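Local coordinates for heptaprenyl diphosphate synthase (HEPPP synthase) subunit 1 family protein (Staphylococcus aureus, PDB 5H9D) that probably serves as the small subunit of heptaprenyl diphosphate synthase, pairing with a farnesyl pyrophosphate synthetase-like chain to make a long isoprenoid diphosphate, at residues P41-V46 with A86-L91; N95-A100 with P133-S138; E13-G18 with G74-A79; E23-N28 with M55-D60; K127-F132 with K166-S171. One frame throughout, in Å; residues are numbered along the deposited sequence.

Contact 1. Residues P41-V46 with A86-L91; sequences PDVAKV and AEINDL
Val43 and Ile88 lie against each other where the start of helix 43-65 meets the end of helix 70-88. The two side chains lie alongside each other, pointing opposite ways. Val43 CG2 is 3.4 Å from Ile88 CG1. Ile88 is extended from CG1 to its tip, chi2 -174°, and this carries CD1 on to the next residue, Ala44. There CD1 sits 3.9 Å from Ala44 CB and also covers the CA. The second branch of Val43, CG1, faces Glu87 and borders its carboxylate and CG. The backbones come within 6.6 Å between Val43 CA and Ile88 CA. Further out, Phe140 of helix 118-140 packs on Ala44. Past Ile88 the chain turns at Asn89, which has positive phi. Asp90 then caps the next helix, with OD1 accepting from Phe93 N and OD2 hydrogen-bonded to His139 NE2. No hydrogen bond joins 41-46 to 86-91. The contact therefore rests on apolar packing, and the acidic group of Glu87 lies at its exposed margin.

Contact 2. Residues N95-A100 with P133-S138; sequences NEISKA and PYITLS
Ile135 turns its CB toward Ile97, and its torsions, chi1 98° and chi2 90°, swing CD1 across to the neighbouring helix. Ile97 starts out pointing less directly at its partner, but chi1 -116° brings CG1 round to meet that methyl. Ile97 CG1 and Ile135 CD1 are 3.5 Å apart. The two side chains cross at about a right angle, so the Ile135 tip lies against the middle of the Ile97 chain. The same methyl also borders Glu96 through its aliphatic CB, at 4.0 Å from Ile135 CD1. The backbones approach to 7.1 Å between Ile97 CA and Ile135 CA. No hydrogen bond crosses between the segments. Phe93 packs on Ile135 and Phe132 on Ile97, which extends the apolar layer along both helices. Segments 95-100 and 133-138 run in roughly opposing directions, well short of antiparallel. This is side-chain packing between two successive helices, 91-112 and 118-140, of an all-helical bundle, consistent with membership of the terpene synthase clan.

Contact 3. Residues E13-G18 with G74-A79; sequences EERLKG and GDLISA
The CA atoms of the two segments come nearest at Arg15 and Leu76, 7.8 Å apart. Helix 4-15 ends here, and Leu16 is the first residue to leave helical angles. Segment 74-79 is continuous helix within 70-88. The site belongs to the helical bundle of this terpene synthase-clan subunit, where the N-terminal helix packs beside helix 70-88. Leu76 supplies the side chain that reaches across. Its CG lies anti to the backbone N, chi1 172°, and CD2 rests on the end of helix 4-15, against Leu16 CD2 and the backbone of Arg15. The two leucine chains cross obliquely and meet through their CD2 methyls. Arg15 CB closes the other part of the site, and its aliphatic base lies 4.1 Å from Leu76 CD2. The charged end serves the subunit interface instead: Arg15 NH2 forms a salt bridge with Glu135 of the farnesyl pyrophosphate synthetase chain. Arg142 of that chain donates to Arg15 O, and the same carbonyl oxygen lies 3.6 Å from Leu76 CD2.

Contact 4. Residues E23-N28 with M55-D60; sequences ESININ and MRHLDD
The irregular linker between helix 4-15 and helix 29-32 runs along helix 43-65 of the all-helical fold, with Ile25 set over His57 and Asn28 over Arg56. At its end Asn28 is the N-cap of helix 29-32, and its OD1 accepts a hydrogen bond from Leu31 N. Segment 55-60 is unbroken helix and presents two neighbouring side chains to the linker. The backbones come closest at Ile25 CA and His57 CA, 6.2 Å apart. The first pairing is a CH-pi contact. Ile25 CG1 stands 4.2 Å from the centroid of the His57 ring and 20° off its normal, shifted toward the CE1 and NE2 rim. The backbone N of Ile25 is near the same rim, 3.7 Å from His57 CE1. Ile73 of helix 70-88 touches both side chains and adds an apolar neighbour. In the second pairing the CB of Asn28 packs over the guanidinium face, 3.5 Å from Arg56 NH1, with no hydrogen bond across. Arg56 is extended as far as CD and bends at chi3, -51°, while Asn28 crosses it at about a right angle. The guanidinium is tied to Asp52 by a salt bridge through NH1, which gives the flat group a fixed partner on its own helix. The amide and guanidinium planes are 37° apart, and Asn28 ND2 lies over the guanidinium face, 3.6 Å from Arg56 NH2.

Contact 5. Residues K127-F132 with K166-S171; sequences KIETLF and KKYNQS
Tyr168 projects from the loop between helices 150-153 and 174-180 onto Ile128 and Glu129 of helix 118-140, within the all-helical fold of the chain. The tight part is built round its ring. Ile128 CD1 stands over one face, 4.1 Å from the ring centroid and 17° off the normal, in a CH-pi contact. The other branch, Ile128 CG2, covers the CE1 side. CG of Tyr168 sits between its own backbone N and carbonyl carbon, chi1 59°, and the ring projects toward the helix from there. Glu129 lies at the hydroxyl edge, near the ring plane, with its carboxylate turned only 19° from the ring. Its chain bends at chi2, which brings OE1 to the loop. Two loop residues use that oxygen, and Lys166 NZ makes a salt bridge to it at 3.1 Å. The paired charge would tend to favour ionised Glu129. OE2 has a weak hydrogen bond to Tyr164 OH. The other half of the loop segment is loose by comparison: Gln170 and Ser171 make no contact with segment 127-132, and Ser171 is exposed. Gln170 has a weak hydrogen bond to Thr104 of the farnesyl pyrophosphate synthetase chain. The one hydrogen bond across the contact runs from Tyr168 OH to Glu129 OE1, 2.8 Å, nearly along the C-O axis of the acceptor.

The five contacts form one touching series, 3-4-5-2-1. Contacts 3 and 4 have centres about 13 Å apart and meet through Ile77 and Ile25. Contacts 4 and 5, about 12 Å apart, are joined by a salt bridge, Asp59 OD2 to Lys167 NZ at 2.8 Å. Contact 2 continues the series from contact 5: Ala100 packs on Leu131 and Phe132, and Ile97 on Phe132. Contacts 1 and 2, also about 12 Å apart, touch through Ala44 and Thr136. Contacts 2 and 4 lie on opposite sides of the chain's centre. Every contact has residues near the farnesyl pyrophosphate synthetase chain, most extensively contact 3.

Contact 1. Residues P41-V46 with A86-L91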
# COMPACT_ATOMS: atom_id res chain seq x y z
N PRO C 41 9.29 -26.17 2.67
CA PRO C 41 8.06 -25.83 3.41
C PRO C 41 6.83 -25.66 2.54
O PRO C 41 6.92 -25.53 1.32
CB PRO C 41 8.44 -24.55 4.13
CG PRO C 41 9.90 -24.75 4.42
CD PRO C 41 10.41 -25.32 3.12
N ASP C 42 5.67 -25.65 3.17
CA ASP C 42 4.41 -25.50 2.45
C ASP C 42 4.18 -24.07 1.98
O ASP C 42 4.07 -23.78 0.78
CB ASP C 42 3.24 -25.93 3.34
CG ASP C 42 3.19 -27.43 3.54
OD1 ASP C 42 2.91 -28.14 2.55
OD2 ASP C 42 3.43 -27.88 4.69
N VAL C 43 4.08 -23.18 2.96
CA VAL C 43 3.86 -21.77 2.70
C VAL C 43 4.89 -21.23 1.72
O VAL C 43 4.54 -20.52 0.77
CB VAL C 43 3.94 -20.99 4.01
CG1 VAL C 43 2.59 -20.98 4.71
CG2 VAL C 43 4.99 -21.66 4.92
N ALA C 44 6.15 -21.58 1.95
CA ALA C 44 7.25 -21.14 1.10
C ALA C 44 6.97 -21.41 -0.37
O ALA C 44 7.49 -20.73 -1.25
CB ALA C 44 8.55 -21.81 1.53
N LYS C 45 6.15 -22.42 -0.64
CA LYS C 45 5.81 -22.72 -2.02
C LYS C 45 4.86 -21.66 -2.50
O LYS C 45 5.20 -20.87 -3.37
CB LYS C 45 5.14 -24.08 -2.15
CG LYS C 45 6.02 -25.19 -2.68
CD LYS C 45 5.25 -26.50 -2.66
CE LYS C 45 6.12 -27.70 -3.06
NZ LYS C 45 5.33 -28.95 -2.89
N VAL C 46 3.68 -21.61 -1.91
CA VAL C 46 2.67 -20.64 -2.31
C VAL C 46 3.12 -19.18 -2.20
O VAL C 46 2.69 -18.34 -3.00
CB VAL C 46 1.33 -20.85 -1.54
CG1 VAL C 46 1.47 -20.38 -0.12
CG2 VAL C 46 0.18 -20.17 -2.28
N ALA C 86 5.26 -13.66 6.62
CA ALA C 86 5.08 -13.51 8.07
C ALA C 86 4.98 -14.85 8.81
O ALA C 86 5.61 -15.00 9.87
CB ALA C 86 3.85 -12.67 8.35
N GLU C 87 4.20 -15.80 8.30
CA GLU C 87 4.11 -17.09 8.98
C GLU C 87 5.33 -17.99 8.71
O GLU C 87 5.62 -18.88 9.51
CB GLU C 87 2.80 -17.84 8.65
CG GLU C 87 2.51 -18.07 7.20
CD GLU C 87 1.02 -18.26 6.93
OE1 GLU C 87 0.24 -17.28 7.16
OE2 GLU C 87 0.62 -19.37 6.49
N ILE C 88 6.04 -17.74 7.61
CA ILE C 88 7.25 -18.50 7.27
C ILE C 88 8.36 -18.23 8.31
O ILE C 88 9.32 -18.99 8.45
CB ILE C 88 7.75 -18.16 5.85
CG1 ILE C 88 6.78 -18.74 4.82
CG2 ILE C 88 9.13 -18.73 5.63
CD1 ILE C 88 7.24 -18.60 3.38
N ASN C 89 8.22 -17.13 9.04
CA ASN C 89 9.14 -16.79 10.11
C ASN C 89 10.64 -16.77 9.79
O ASN C 89 11.43 -16.30 10.60
CB ASN C 89 8.90 -17.72 11.28
CG ASN C 89 9.17 -17.06 12.61
OD1 ASN C 89 10.20 -16.40 12.82
ND2 ASN C 89 8.23 -17.24 13.54
N ASP C 90 11.03 -17.30 8.63
CA ASP C 90 12.44 -17.28 8.24
C ASP C 90 12.75 -15.84 7.82
O ASP C 90 12.49 -15.45 6.68
CB ASP C 90 12.70 -18.21 7.05
CG ASP C 90 14.13 -18.10 6.53
OD1 ASP C 90 14.75 -17.02 6.67
OD2 ASP C 90 14.62 -19.10 5.96
N LEU C 91 13.31 -15.06 8.72
CA LEU C 91 13.59 -13.68 8.41
C LEU C 91 14.56 -13.42 7.26
O LEU C 91 14.30 -12.56 6.42
CB LEU C 91 14.05 -12.96 9.68
CG LEU C 91 14.08 -11.45 9.53
CD1 LEU C 91 14.01 -10.80 10.90
CD2 LEU C 91 15.33 -11.04 8.78

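Contact 2. Residues N95-A100 with P133-S138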
# COMPACT_ATOMS: atom_id res chain seq x y z
N ASN C 95 14.66 -11.13 3.11
CA ASN C 95 15.66 -10.19 2.59
C ASN C 95 15.87 -10.62 1.16
O ASN C 95 15.47 -9.92 0.22
CB ASN C 95 16.97 -10.32 3.40
CG ASN C 95 18.09 -9.33 2.95
OD1 ASN C 95 19.09 -9.75 2.36
ND2 ASN C 95 17.92 -8.03 3.24
N GLU C 96 16.48 -11.79 0.99
CA GLU C 96 16.74 -12.36 -0.33
C GLU C 96 15.56 -12.20 -1.28
O GLU C 96 15.73 -11.81 -2.43
CB GLU C 96 17.05 -13.85 -0.19
CG GLU C 96 18.33 -14.17 0.53
CD GLU C 96 19.55 -14.00 -0.37
OE1 GLU C 96 19.86 -12.83 -0.72
OE2 GLU C 96 20.17 -15.03 -0.74
N ILE C 97 14.37 -12.50 -0.77
CA ILE C 97 13.17 -12.43 -1.58
C ILE C 97 12.73 -11.01 -1.94
O ILE C 97 12.32 -10.77 -3.08
CB ILE C 97 12.02 -13.26 -0.89
CG1 ILE C 97 11.64 -14.44 -1.79
CG2 ILE C 97 10.81 -12.41 -0.63
CD1 ILE C 97 11.02 -14.04 -3.12
N SER C 98 12.84 -10.05 -1.02
CA SER C 98 12.44 -8.69 -1.36
C SER C 98 13.53 -8.05 -2.17
O SER C 98 13.28 -7.09 -2.90
CB SER C 98 12.08 -7.84 -0.14
OG SER C 98 13.14 -7.72 0.78
N LYS C 99 14.74 -8.59 -2.07
CA LYS C 99 15.87 -8.09 -2.86
C LYS C 99 15.57 -8.45 -4.32
O LYS C 99 15.93 -7.73 -5.25
CB LYS C 99 17.17 -8.75 -2.39
CG LYS C 99 18.39 -8.54 -3.30
CD LYS C 99 19.08 -9.89 -3.74
CE LYS C 99 18.31 -10.70 -4.84
NZ LYS C 99 18.15 -10.02 -6.18
N ALA C 100 14.88 -9.58 -4.49
CA ALA C 100 14.49 -10.09 -5.80
C ALA C 100 13.31 -9.31 -6.38
O ALA C 100 13.30 -8.98 -7.58
CB ALA C 100 14.15 -11.59 -5.72
N PRO C 133 11.39 -18.49 -8.17
CA PRO C 133 11.54 -19.89 -7.78
C PRO C 133 12.99 -20.24 -7.45
O PRO C 133 13.25 -20.96 -6.49
CB PRO C 133 10.99 -20.67 -8.99
CG PRO C 133 11.06 -19.69 -10.11
CD PRO C 133 10.73 -18.37 -9.48
N TYR C 134 13.93 -19.72 -8.23
CA TYR C 134 15.35 -19.98 -8.00
C TYR C 134 15.72 -19.74 -6.55
O TYR C 134 16.28 -20.62 -5.92
CB TYR C 134 16.24 -19.11 -8.90
CG TYR C 134 17.73 -19.13 -8.53
CD1 TYR C 134 18.21 -18.42 -7.42
CD2 TYR C 134 18.65 -19.87 -9.28
CE1 TYR C 134 19.56 -18.45 -7.07
CE2 TYR C 134 20.02 -19.90 -8.93
CZ TYR C 134 20.46 -19.19 -7.82
OH TYR C 134 21.78 -19.23 -7.44
N ILE C 135 15.40 -18.56 -6.03
CA ILE C 135 15.75 -18.24 -4.64
C ILE C 135 14.81 -18.90 -3.61
O ILE C 135 15.19 -19.08 -2.46
CB ILE C 135 15.84 -16.67 -4.37
CG1 ILE C 135 14.55 -16.16 -3.76
CG2 ILE C 135 16.06 -15.90 -5.65
CD1 ILE C 135 14.57 -16.20 -2.29
N THR C 136 13.60 -19.27 -4.01
CA THR C 136 12.72 -19.90 -3.04
C THR C 136 13.23 -21.32 -2.79
O THR C 136 13.46 -21.71 -1.64
CB THR C 136 11.24 -20.00 -3.50
OG1 THR C 136 10.87 -18.84 -4.25
CG2 THR C 136 10.34 -20.07 -2.28
N LEU C 137 13.42 -22.08 -3.88
CA LEU C 137 13.93 -23.45 -3.81
C LEU C 137 15.34 -23.49 -3.20
O LEU C 137 15.60 -24.21 -2.23
CB LEU C 137 13.98 -24.08 -5.21
CG LEU C 137 12.75 -24.17 -6.15
CD1 LEU C 137 13.21 -24.50 -7.56
CD2 LEU C 137 11.76 -25.21 -5.66
N SER C 138 16.25 -22.70 -3.76
CA SER C 138 17.64 -22.66 -3.28
C SER C 138 17.87 -22.02 -1.91
O SER C 138 18.95 -21.49 -1.63
CB SER C 138 18.52 -21.98 -4.32
OG SER C 138 18.14 -20.64 -4.51

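Contact 3. Residues E13-G18 with G74-A79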
# COMPACT_ATOMS: atom_id res chain seq x y z
N GLU C 13 -9.31 -16.66 -2.32
CA GLU C 13 -10.74 -16.75 -2.06
C GLU C 13 -11.13 -16.06 -0.77
O GLU C 13 -11.98 -15.16 -0.76
CB GLU C 13 -11.13 -18.22 -2.00
CG GLU C 13 -11.79 -18.72 -3.25
CD GLU C 13 -13.18 -18.15 -3.36
OE1 GLU C 13 -14.00 -18.51 -2.50
OE2 GLU C 13 -13.42 -17.35 -4.29
N GLU C 14 -10.53 -16.49 0.33
CA GLU C 14 -10.84 -15.89 1.62
C GLU C 14 -10.60 -14.39 1.57
O GLU C 14 -11.46 -13.59 1.95
CB GLU C 14 -9.98 -16.53 2.72
CG GLU C 14 -8.59 -16.96 2.27
CD GLU C 14 -7.55 -16.94 3.39
OE1 GLU C 14 -7.20 -15.82 3.87
OE2 GLU C 14 -7.08 -18.04 3.79
N ARG C 15 -9.42 -14.02 1.07
CA ARG C 15 -9.00 -12.62 0.93
C ARG C 15 -9.92 -11.80 0.01
O ARG C 15 -10.12 -10.61 0.24
CB ARG C 15 -7.53 -12.57 0.44
CG ARG C 15 -6.46 -12.24 1.53
CD ARG C 15 -6.75 -12.93 2.85
NE ARG C 15 -5.88 -12.56 3.97
CZ ARG C 15 -4.61 -12.91 4.06
NH1 ARG C 15 -4.07 -13.62 3.09
NH2 ARG C 15 -3.90 -12.64 5.15
N LEU C 16 -10.52 -12.44 -1.00
CA LEU C 16 -11.41 -11.72 -1.90
C LEU C 16 -12.89 -11.83 -1.57
O LEU C 16 -13.74 -11.74 -2.47
CB LEU C 16 -11.20 -12.17 -3.34
CG LEU C 16 -9.98 -11.65 -4.08
CD1 LEU C 16 -10.09 -12.05 -5.54
CD2 LEU C 16 -9.90 -10.13 -3.92
N LYS C 17 -13.23 -12.03 -0.31
CA LYS C 17 -14.62 -12.15 0.05
C LYS C 17 -15.46 -10.98 -0.46
O LYS C 17 -15.61 -10.80 -1.66
CB LYS C 17 -14.78 -12.30 1.56
CG LYS C 17 -14.70 -13.76 2.02
CD LYS C 17 -15.92 -14.54 1.53
CE LYS C 17 -15.73 -16.07 1.60
NZ LYS C 17 -15.11 -16.68 0.38
N GLY C 18 -15.99 -10.20 0.47
CA GLY C 18 -16.85 -9.07 0.15
C GLY C 18 -16.70 -8.28 -1.13
O GLY C 18 -17.26 -7.18 -1.22
N GLY C 74 -4.38 -6.87 -7.65
CA GLY C 74 -2.99 -7.27 -7.74
C GLY C 74 -2.22 -6.96 -6.49
O GLY C 74 -1.31 -7.68 -6.14
N ASP C 75 -2.60 -5.87 -5.82
CA ASP C 75 -1.94 -5.46 -4.60
C ASP C 75 -2.41 -6.21 -3.35
O ASP C 75 -1.68 -6.35 -2.37
CB ASP C 75 -2.12 -3.96 -4.42
CG ASP C 75 -1.20 -3.16 -5.32
OD1 ASP C 75 0.04 -3.36 -5.27
OD2 ASP C 75 -1.71 -2.31 -6.08
N LEU C 76 -3.64 -6.71 -3.38
CA LEU C 76 -4.15 -7.48 -2.26
C LEU C 76 -3.38 -8.80 -2.25
O LEU C 76 -2.93 -9.28 -1.21
CB LEU C 76 -5.65 -7.78 -2.44
CG LEU C 76 -6.26 -8.75 -1.42
CD1 LEU C 76 -6.33 -8.11 -0.10
CD2 LEU C 76 -7.61 -9.15 -1.88
N ILE C 77 -3.25 -9.39 -3.43
CA ILE C 77 -2.54 -10.65 -3.60
C ILE C 77 -1.10 -10.44 -3.15
O ILE C 77 -0.44 -11.33 -2.60
CB ILE C 77 -2.61 -11.08 -5.07
CG1 ILE C 77 -4.09 -11.20 -5.47
CG2 ILE C 77 -1.90 -12.41 -5.28
CD1 ILE C 77 -4.34 -11.59 -6.92
N SER C 78 -0.64 -9.22 -3.36
CA SER C 78 0.72 -8.88 -2.99
C SER C 78 0.83 -8.77 -1.48
O SER C 78 1.78 -9.27 -0.89
CB SER C 78 1.12 -7.59 -3.67
OG SER C 78 2.48 -7.35 -3.43
N ALA C 79 -0.15 -8.12 -0.86
CA ALA C 79 -0.14 -7.98 0.59
C ALA C 79 -0.31 -9.39 1.15
O ALA C 79 0.27 -9.73 2.19
CB ALA C 79 -1.27 -7.06 1.05

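Contact 4. Residues E23-N28 with M55-D60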
# COMPACT_ATOMS: atom_id res chain seq x y z
N GLU C 23 -11.88 -8.87 -12.15
CA GLU C 23 -11.45 -9.31 -13.49
C GLU C 23 -11.05 -10.77 -13.77
O GLU C 23 -11.91 -11.56 -14.17
CB GLU C 23 -10.34 -8.37 -14.00
CG GLU C 23 -10.27 -8.28 -15.53
CD GLU C 23 -10.79 -6.96 -16.08
OE1 GLU C 23 -10.18 -5.91 -15.79
OE2 GLU C 23 -11.81 -6.95 -16.81
N SER C 24 -9.78 -11.15 -13.57
CA SER C 24 -9.36 -12.53 -13.92
C SER C 24 -8.41 -13.29 -12.98
O SER C 24 -8.83 -14.12 -12.18
CB SER C 24 -8.71 -12.53 -15.31
OG SER C 24 -9.32 -11.62 -16.20
N ILE C 25 -7.11 -13.03 -13.15
CA ILE C 25 -6.03 -13.65 -12.37
C ILE C 25 -5.48 -15.01 -12.87
O ILE C 25 -5.89 -16.04 -12.35
CB ILE C 25 -6.41 -13.87 -10.88
CG1 ILE C 25 -6.93 -12.58 -10.25
CG2 ILE C 25 -5.19 -14.31 -10.10
CD1 ILE C 25 -7.38 -12.75 -8.84
N ASN C 26 -4.57 -15.01 -13.86
CA ASN C 26 -3.97 -16.27 -14.33
C ASN C 26 -2.96 -16.69 -13.26
O ASN C 26 -2.19 -15.87 -12.79
CB ASN C 26 -3.21 -16.08 -15.64
CG ASN C 26 -4.08 -15.53 -16.75
OD1 ASN C 26 -5.31 -15.48 -16.65
ND2 ASN C 26 -3.43 -15.10 -17.83
N ILE C 27 -2.95 -17.96 -12.89
CA ILE C 27 -2.02 -18.42 -11.87
C ILE C 27 -0.94 -19.36 -12.38
O ILE C 27 -0.78 -20.44 -11.86
CB ILE C 27 -2.77 -19.13 -10.71
CG1 ILE C 27 -3.79 -18.18 -10.08
CG2 ILE C 27 -1.78 -19.57 -9.64
CD1 ILE C 27 -4.57 -18.80 -8.91
N ASN C 28 -0.20 -18.94 -13.39
CA ASN C 28 0.90 -19.75 -13.95
C ASN C 28 0.97 -21.16 -13.36
O ASN C 28 1.66 -21.40 -12.36
CB ASN C 28 2.24 -19.03 -13.73
CG ASN C 28 3.42 -19.77 -14.34
OD1 ASN C 28 3.74 -20.88 -13.94
ND2 ASN C 28 4.08 -19.13 -15.31
N MET C 55 2.49 -9.86 -9.32
CA MET C 55 3.40 -9.27 -10.30
C MET C 55 2.93 -9.46 -11.76
O MET C 55 2.85 -8.50 -12.52
CB MET C 55 4.79 -9.88 -10.11
CG MET C 55 5.48 -9.54 -8.77
SD MET C 55 5.94 -7.84 -8.70
CE MET C 55 4.54 -7.10 -7.80
N ARG C 56 2.60 -10.69 -12.14
CA ARG C 56 2.13 -10.92 -13.52
C ARG C 56 0.74 -10.31 -13.76
O ARG C 56 0.39 -9.98 -14.90
CB ARG C 56 2.12 -12.41 -13.84
CG ARG C 56 1.62 -12.71 -15.24
CD ARG C 56 1.76 -14.18 -15.64
NE ARG C 56 3.11 -14.69 -15.40
CZ ARG C 56 3.46 -15.33 -14.30
NH1 ARG C 56 2.56 -15.55 -13.34
NH2 ARG C 56 4.72 -15.74 -14.14
N HIS C 57 -0.05 -10.17 -12.68
CA HIS C 57 -1.38 -9.59 -12.77
C HIS C 57 -1.29 -8.11 -13.03
O HIS C 57 -1.98 -7.60 -13.90
CB HIS C 57 -2.18 -9.84 -11.50
CG HIS C 57 -3.65 -9.54 -11.66
ND1 HIS C 57 -4.39 -10.02 -12.71
CD2 HIS C 57 -4.51 -8.86 -10.87
CE1 HIS C 57 -5.65 -9.64 -12.58
NE2 HIS C 57 -5.75 -8.94 -11.47
N LEU C 58 -0.42 -7.43 -12.30
CA LEU C 58 -0.24 -5.99 -12.49
C LEU C 58 0.40 -5.74 -13.84
O LEU C 58 0.18 -4.70 -14.47
CB LEU C 58 0.62 -5.39 -11.34
CG LEU C 58 0.08 -5.53 -9.90
CD1 LEU C 58 1.18 -5.40 -8.92
CD2 LEU C 58 -0.99 -4.50 -9.62
N ASP C 59 1.22 -6.68 -14.30
CA ASP C 59 1.84 -6.52 -15.60
C ASP C 59 0.75 -6.42 -16.63
O ASP C 59 0.67 -5.47 -17.40
CB ASP C 59 2.71 -7.71 -15.94
CG ASP C 59 4.15 -7.51 -15.54
OD1 ASP C 59 4.62 -6.36 -15.65
OD2 ASP C 59 4.80 -8.51 -15.15
N ASP C 60 -0.10 -7.44 -16.60
CA ASP C 60 -1.23 -7.60 -17.51
C ASP C 60 -2.23 -6.47 -17.59
O ASP C 60 -2.80 -6.23 -18.64
CB ASP C 60 -1.98 -8.89 -17.19
CG ASP C 60 -1.14 -10.12 -17.46
OD1 ASP C 60 -0.25 -10.04 -18.35
OD2 ASP C 60 -1.37 -11.17 -16.82

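Contact 5. Residues K127-F132 with K166-S171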
# COMPACT_ATOMS: atom_id res chain seq x y z
N LYS C 127 16.24 -13.92 -15.28
CA LYS C 127 15.99 -13.40 -13.94
C LYS C 127 14.50 -13.26 -13.72
O LYS C 127 13.93 -13.90 -12.81
CB LYS C 127 16.61 -12.01 -13.76
CG LYS C 127 18.12 -11.92 -13.74
CD LYS C 127 18.69 -12.19 -12.40
CE LYS C 127 20.14 -11.82 -12.41
NZ LYS C 127 20.40 -10.64 -11.52
N ILE C 128 13.85 -12.41 -14.51
CA ILE C 128 12.42 -12.23 -14.34
C ILE C 128 11.68 -13.59 -14.31
O ILE C 128 10.80 -13.83 -13.47
CB ILE C 128 11.81 -11.37 -15.47
CG1 ILE C 128 12.23 -9.92 -15.32
CG2 ILE C 128 10.32 -11.52 -15.50
CD1 ILE C 128 11.85 -9.05 -16.52
N GLU C 129 12.07 -14.50 -15.19
CA GLU C 129 11.39 -15.78 -15.25
C GLU C 129 11.76 -16.89 -14.27
O GLU C 129 11.00 -17.81 -14.11
CB GLU C 129 11.49 -16.31 -16.65
CG GLU C 129 10.19 -16.81 -17.12
CD GLU C 129 9.22 -15.69 -17.39
OE1 GLU C 129 9.54 -14.82 -18.25
OE2 GLU C 129 8.15 -15.68 -16.74
N THR C 130 12.90 -16.79 -13.60
CA THR C 130 13.37 -17.83 -12.69
C THR C 130 13.69 -17.39 -11.26
O THR C 130 13.65 -18.18 -10.33
CB THR C 130 14.67 -18.50 -13.24
OG1 THR C 130 15.68 -17.50 -13.44
CG2 THR C 130 14.39 -19.20 -14.57
N LEU C 131 14.02 -16.10 -11.12
CA LEU C 131 14.40 -15.50 -9.85
C LEU C 131 13.54 -15.88 -8.66
O LEU C 131 14.08 -16.33 -7.65
CB LEU C 131 14.43 -13.99 -9.99
CG LEU C 131 15.32 -13.18 -9.04
CD1 LEU C 131 16.73 -13.78 -9.01
CD2 LEU C 131 15.35 -11.71 -9.50
N PHE C 132 12.22 -15.74 -8.73
CA PHE C 132 11.44 -16.12 -7.56
C PHE C 132 11.58 -17.58 -7.20
O PHE C 132 11.83 -17.91 -6.05
CB PHE C 132 9.96 -15.75 -7.70
CG PHE C 132 9.72 -14.27 -7.69
CD1 PHE C 132 10.56 -13.42 -6.97
CD2 PHE C 132 8.68 -13.71 -8.45
CE1 PHE C 132 10.39 -12.05 -7.00
CE2 PHE C 132 8.50 -12.34 -8.48
CZ PHE C 132 9.36 -11.51 -7.75
N LYS C 166 5.43 -12.48 -23.17
CA LYS C 166 5.59 -11.96 -21.81
C LYS C 166 4.47 -11.16 -21.20
O LYS C 166 3.81 -11.63 -20.28
CB LYS C 166 6.85 -11.10 -21.76
CG LYS C 166 8.14 -11.88 -21.80
CD LYS C 166 8.17 -12.96 -22.87
CE LYS C 166 9.41 -13.82 -22.70
NZ LYS C 166 9.50 -14.34 -21.30
N LYS C 167 4.28 -9.95 -21.71
CA LYS C 167 3.28 -8.97 -21.24
C LYS C 167 4.16 -7.81 -20.80
O LYS C 167 3.84 -6.64 -21.02
CB LYS C 167 2.45 -9.46 -20.05
CG LYS C 167 3.21 -9.48 -18.74
CD LYS C 167 2.75 -10.61 -17.83
CE LYS C 167 3.60 -10.68 -16.56
NZ LYS C 167 5.06 -10.80 -16.83
N TYR C 168 5.28 -8.16 -20.17
CA TYR C 168 6.25 -7.15 -19.76
C TYR C 168 7.11 -6.84 -21.00
O TYR C 168 7.85 -5.84 -21.03
CB TYR C 168 7.11 -7.62 -18.56
CG TYR C 168 7.92 -8.88 -18.74
CD1 TYR C 168 7.56 -10.07 -18.12
CD2 TYR C 168 9.06 -8.88 -19.54
CE1 TYR C 168 8.31 -11.22 -18.28
CE2 TYR C 168 9.82 -10.03 -19.72
CZ TYR C 168 9.44 -11.20 -19.10
OH TYR C 168 10.16 -12.36 -19.35
N ASN C 169 6.99 -7.69 -22.03
CA ASN C 169 7.71 -7.47 -23.28
C ASN C 169 6.77 -6.65 -24.21
O ASN C 169 7.08 -6.41 -25.37
CB ASN C 169 8.12 -8.81 -23.93
CG ASN C 169 9.64 -9.14 -23.76
OD1 ASN C 169 10.00 -10.16 -23.17
ND2 ASN C 169 10.51 -8.27 -24.28
N GLN C 170 5.64 -6.20 -23.66
CA GLN C 170 4.65 -5.38 -24.39
C GLN C 170 5.22 -4.34 -25.38
O GLN C 170 4.78 -4.27 -26.52
CB GLN C 170 3.71 -4.68 -23.37
CG GLN C 170 3.66 -3.12 -23.46
CD GLN C 170 2.93 -2.43 -22.28
OE1 GLN C 170 3.45 -2.33 -21.15
NE2 GLN C 170 1.73 -1.94 -22.55
N SER C 171 6.20 -3.53 -24.98
CA SER C 171 6.75 -2.53 -25.89
C SER C 171 7.71 -3.08 -26.95
O SER C 171 8.33 -2.31 -27.69
CB SER C 171 7.46 -1.42 -25.10
OG SER C 171 6.61 -0.30 -24.89